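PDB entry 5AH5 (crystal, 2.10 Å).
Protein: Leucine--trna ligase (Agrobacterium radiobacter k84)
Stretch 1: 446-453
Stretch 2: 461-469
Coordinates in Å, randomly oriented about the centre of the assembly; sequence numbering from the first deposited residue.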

# COMPACT_ATOMS: atom_id res chain seq x y z
N PRO B 446 12.43 20.61 19.07
CA PRO B 446 11.21 20.74 18.33
C PRO B 446 10.27 21.83 18.85
O PRO B 446 10.22 22.04 20.04
CB PRO B 446 10.52 19.37 18.58
CG PRO B 446 10.97 19.05 19.95
CD PRO B 446 12.39 19.53 20.04
N ILE B 447 9.49 22.43 17.94
CA ILE B 447 8.30 23.20 18.34
C ILE B 447 7.16 22.22 18.64
O ILE B 447 6.60 21.56 17.73
CB ILE B 447 7.92 24.21 17.25
CG1 ILE B 447 9.09 25.16 16.94
CG2 ILE B 447 6.72 25.02 17.72
CD1 ILE B 447 9.84 25.66 18.16
N LEU B 448 6.89 22.05 19.91
CA LEU B 448 5.81 21.23 20.39
C LEU B 448 4.50 22.00 20.55
O LEU B 448 4.50 23.19 20.86
CB LEU B 448 6.18 20.60 21.73
CG LEU B 448 7.46 19.74 21.67
CD1 LEU B 448 7.63 19.12 23.05
CD2 LEU B 448 7.32 18.65 20.57
N LEU B 449 3.39 21.26 20.43
CA LEU B 449 2.09 21.80 20.66
C LEU B 449 1.95 22.32 22.06
O LEU B 449 2.43 21.66 22.96
CB LEU B 449 1.02 20.73 20.49
CG LEU B 449 0.80 20.30 19.03
CD1 LEU B 449 -0.16 19.13 18.98
CD2 LEU B 449 0.38 21.44 18.15
N PRO B 450 1.11 23.35 22.28
CA PRO B 450 0.79 23.66 23.69
C PRO B 450 -0.08 22.54 24.24
O PRO B 450 -0.81 21.95 23.45
CB PRO B 450 -0.02 24.98 23.59
CG PRO B 450 -0.66 24.92 22.26
CD PRO B 450 0.29 24.16 21.34
N ASP B 451 -0.02 22.21 25.54
CA ASP B 451 -0.89 21.18 26.09
C ASP B 451 -2.39 21.44 26.00
O ASP B 451 -3.15 20.46 25.93
CB ASP B 451 -0.58 20.88 27.55
CG ASP B 451 0.63 19.97 27.71
OD1 ASP B 451 1.44 19.92 26.77
OD2 ASP B 451 0.79 19.37 28.79
N HIS B 452 -2.81 22.71 26.04
CA HIS B 452 -4.24 23.06 26.09
C HIS B 452 -4.64 23.43 24.72
O HIS B 452 -3.85 23.95 23.96
CB HIS B 452 -4.56 24.15 27.15
CG HIS B 452 -4.42 23.62 28.54
ND1 HIS B 452 -3.34 23.91 29.34
CD2 HIS B 452 -5.15 22.71 29.23
CE1 HIS B 452 -3.45 23.27 30.49
NE2 HIS B 452 -4.54 22.52 30.44
N LEU B 453 -5.84 23.03 24.34
CA LEU B 453 -6.35 23.34 23.03
C LEU B 453 -7.51 24.31 23.24
O LEU B 453 -8.24 24.20 24.19
CB LEU B 453 -6.73 22.03 22.30
CG LEU B 453 -8.12 21.44 22.34
CD1 LEU B 453 -9.06 22.21 21.41
CD2 LEU B 453 -8.00 19.98 21.91
N PRO B 461 -6.84 26.80 15.27
CA PRO B 461 -6.82 26.62 16.72
C PRO B 461 -5.53 27.13 17.40
O PRO B 461 -5.61 27.67 18.52
CB PRO B 461 -6.98 25.11 16.89
CG PRO B 461 -7.70 24.65 15.66
CD PRO B 461 -7.34 25.60 14.56
N LEU B 462 -4.37 27.00 16.74
CA LEU B 462 -3.13 27.44 17.42
C LEU B 462 -3.04 28.94 17.47
O LEU B 462 -2.51 29.47 18.41
CB LEU B 462 -1.87 26.90 16.77
CG LEU B 462 -1.64 25.40 16.98
CD1 LEU B 462 -0.60 24.88 15.98
CD2 LEU B 462 -1.25 25.14 18.41
N SER B 463 -3.55 29.62 16.43
CA SER B 463 -3.59 31.05 16.36
C SER B 463 -4.31 31.73 17.54
O SER B 463 -4.10 32.88 17.75
CB SER B 463 -4.26 31.53 15.05
OG SER B 463 -5.65 31.52 15.23
N ARG B 464 -5.12 31.01 18.29
CA ARG B 464 -5.89 31.54 19.40
C ARG B 464 -5.10 31.56 20.67
O ARG B 464 -5.62 32.02 21.71
CB ARG B 464 -7.12 30.65 19.64
CG ARG B 464 -8.07 30.62 18.46
CD ARG B 464 -9.03 29.45 18.53
NE ARG B 464 -9.56 29.17 17.21
CZ ARG B 464 -10.24 28.09 16.87
NH1 ARG B 464 -10.56 27.15 17.75
NH2 ARG B 464 -10.58 27.97 15.61
N ASP B 465 -3.89 30.98 20.62
CA ASP B 465 -3.10 30.77 21.80
C ASP B 465 -2.00 31.77 21.72
O ASP B 465 -0.96 31.46 21.15
CB ASP B 465 -2.48 29.37 21.84
CG ASP B 465 -1.80 29.09 23.17
OD1 ASP B 465 -1.26 30.07 23.76
OD2 ASP B 465 -1.83 27.92 23.65
N GLU B 466 -2.21 32.92 22.36
CA GLU B 466 -1.32 34.05 22.22
C GLU B 466 0.05 33.82 22.79
O GLU B 466 0.99 34.26 22.17
CB GLU B 466 -1.95 35.36 22.82
CG GLU B 466 -1.26 36.63 22.36
CD GLU B 466 -1.93 37.93 22.85
OE1 GLU B 466 -1.94 38.17 24.09
OE2 GLU B 466 -2.45 38.70 21.99
N SER B 467 0.20 33.15 23.94
CA SER B 467 1.55 32.94 24.43
C SER B 467 2.27 31.90 23.60
O SER B 467 3.44 32.11 23.23
CB SER B 467 1.64 32.60 25.90
OG SER B 467 0.65 31.72 26.32
N TRP B 468 1.58 30.83 23.19
CA TRP B 468 2.26 29.86 22.25
C TRP B 468 2.67 30.56 20.95
O TRP B 468 3.78 30.37 20.45
CB TRP B 468 1.39 28.67 22.01
CG TRP B 468 2.12 27.57 21.21
CD1 TRP B 468 2.79 26.49 21.71
CD2 TRP B 468 2.18 27.47 19.81
NE1 TRP B 468 3.28 25.73 20.66
CE2 TRP B 468 2.94 26.33 19.49
CE3 TRP B 468 1.67 28.24 18.77
CZ2 TRP B 468 3.16 25.93 18.15
CZ3 TRP B 468 1.91 27.84 17.46
CH2 TRP B 468 2.68 26.71 17.17
N MET B 469 1.83 31.43 20.41
CA MET B 469 2.18 32.11 19.15
C MET B 469 3.37 33.12 19.16
O MET B 469 3.97 33.41 18.09
CB MET B 469 0.94 32.86 18.61
CG MET B 469 -0.15 31.93 18.09
SD MET B 469 0.35 31.11 16.56
CE MET B 469 0.14 32.40 15.35
O HOH W 1 -3.79 26.37 22.57

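The contact between 446-453 and 461-469 is small, 291 Å² with both sides summed, and two residues dominate it: W468, of which the other stretch covers 76 Å², and P450, with 69 Å². P450 CA and W468 CA lie 6.5 Å apart and mark the closest backbone register between the stretches, and the CA-to-CB bond of each residue points toward the opposite stretch. L462 follows with 37 Å².

W468 makes the one direct hydrogen bond across the contact. In the indole, W468 NE1 donates to the carbonyl oxygen L448 O at a distance of 2.8 Å, with an N-H...O angle of 171°. Both values indicate a well-formed bond: the separation is short and the hydrogen lies almost on the line between donor and acceptor. The acceptor sits at the ring edge, near the ring plane, where an indole N-H must point. Because the acceptor belongs to the backbone, the side chain of L448 is not needed for the bond, and its CA-to-CB bond indeed points away from the second stretch.

The same ring receives P450 over one face. P450 CD lies 3.6 Å from the centroid of the five-membered ring of W468 and 20° off the ring normal, which meets the description of a CH-pi contact; the closest atom pair is P450 CD to W468 CD1, at 3.4 Å. The indole is thus engaged in two geometrically distinct ways, through its polar edge and through its pi face. Farther along the ring, I447 CG2 approaches W468 CZ2 to 3.7 Å. This is an apolar contact at an oblique position, and I447 is buried.

P450 also reaches beyond the indole. P450 CD is 3.5 Å from L462 CD2, so one methylene of the proline ring touches both W468 and L462. The CA-to-CB bond of L462 points sideways, but the end of its side chain comes nearer to the first stretch. L449 behaves comparably: its CA-to-CB bond points away, yet its end turns back far enough for L449 CD2 to lie 4.1 Å from L462 CD2. Together these contacts form a modest apolar patch beside the indole.

D465 adds a polar element to the contact and bears on how W468 is held. It occupies the N-cap position before the helix 466-469, and D465 OD1 accepts from the backbone W468 N at 3.0 Å, with an N-H...O angle of 167°. This capping bond satisfies an amide in the first turn and ties the tryptophan backbone to the aspartate. The other carboxylate oxygen, D465 OD2, packs 3.5 Å from P450 CB and accepts a hydrogen bond from a water, whose oxygen is 2.7 Å away. That water also donates to H452 O over 2.8 Å. H452 O and D465 OD2 are themselves 4.5 Å apart, too far for a direct link, and both are acceptors here; the water, donating to each, bridges the two stretches.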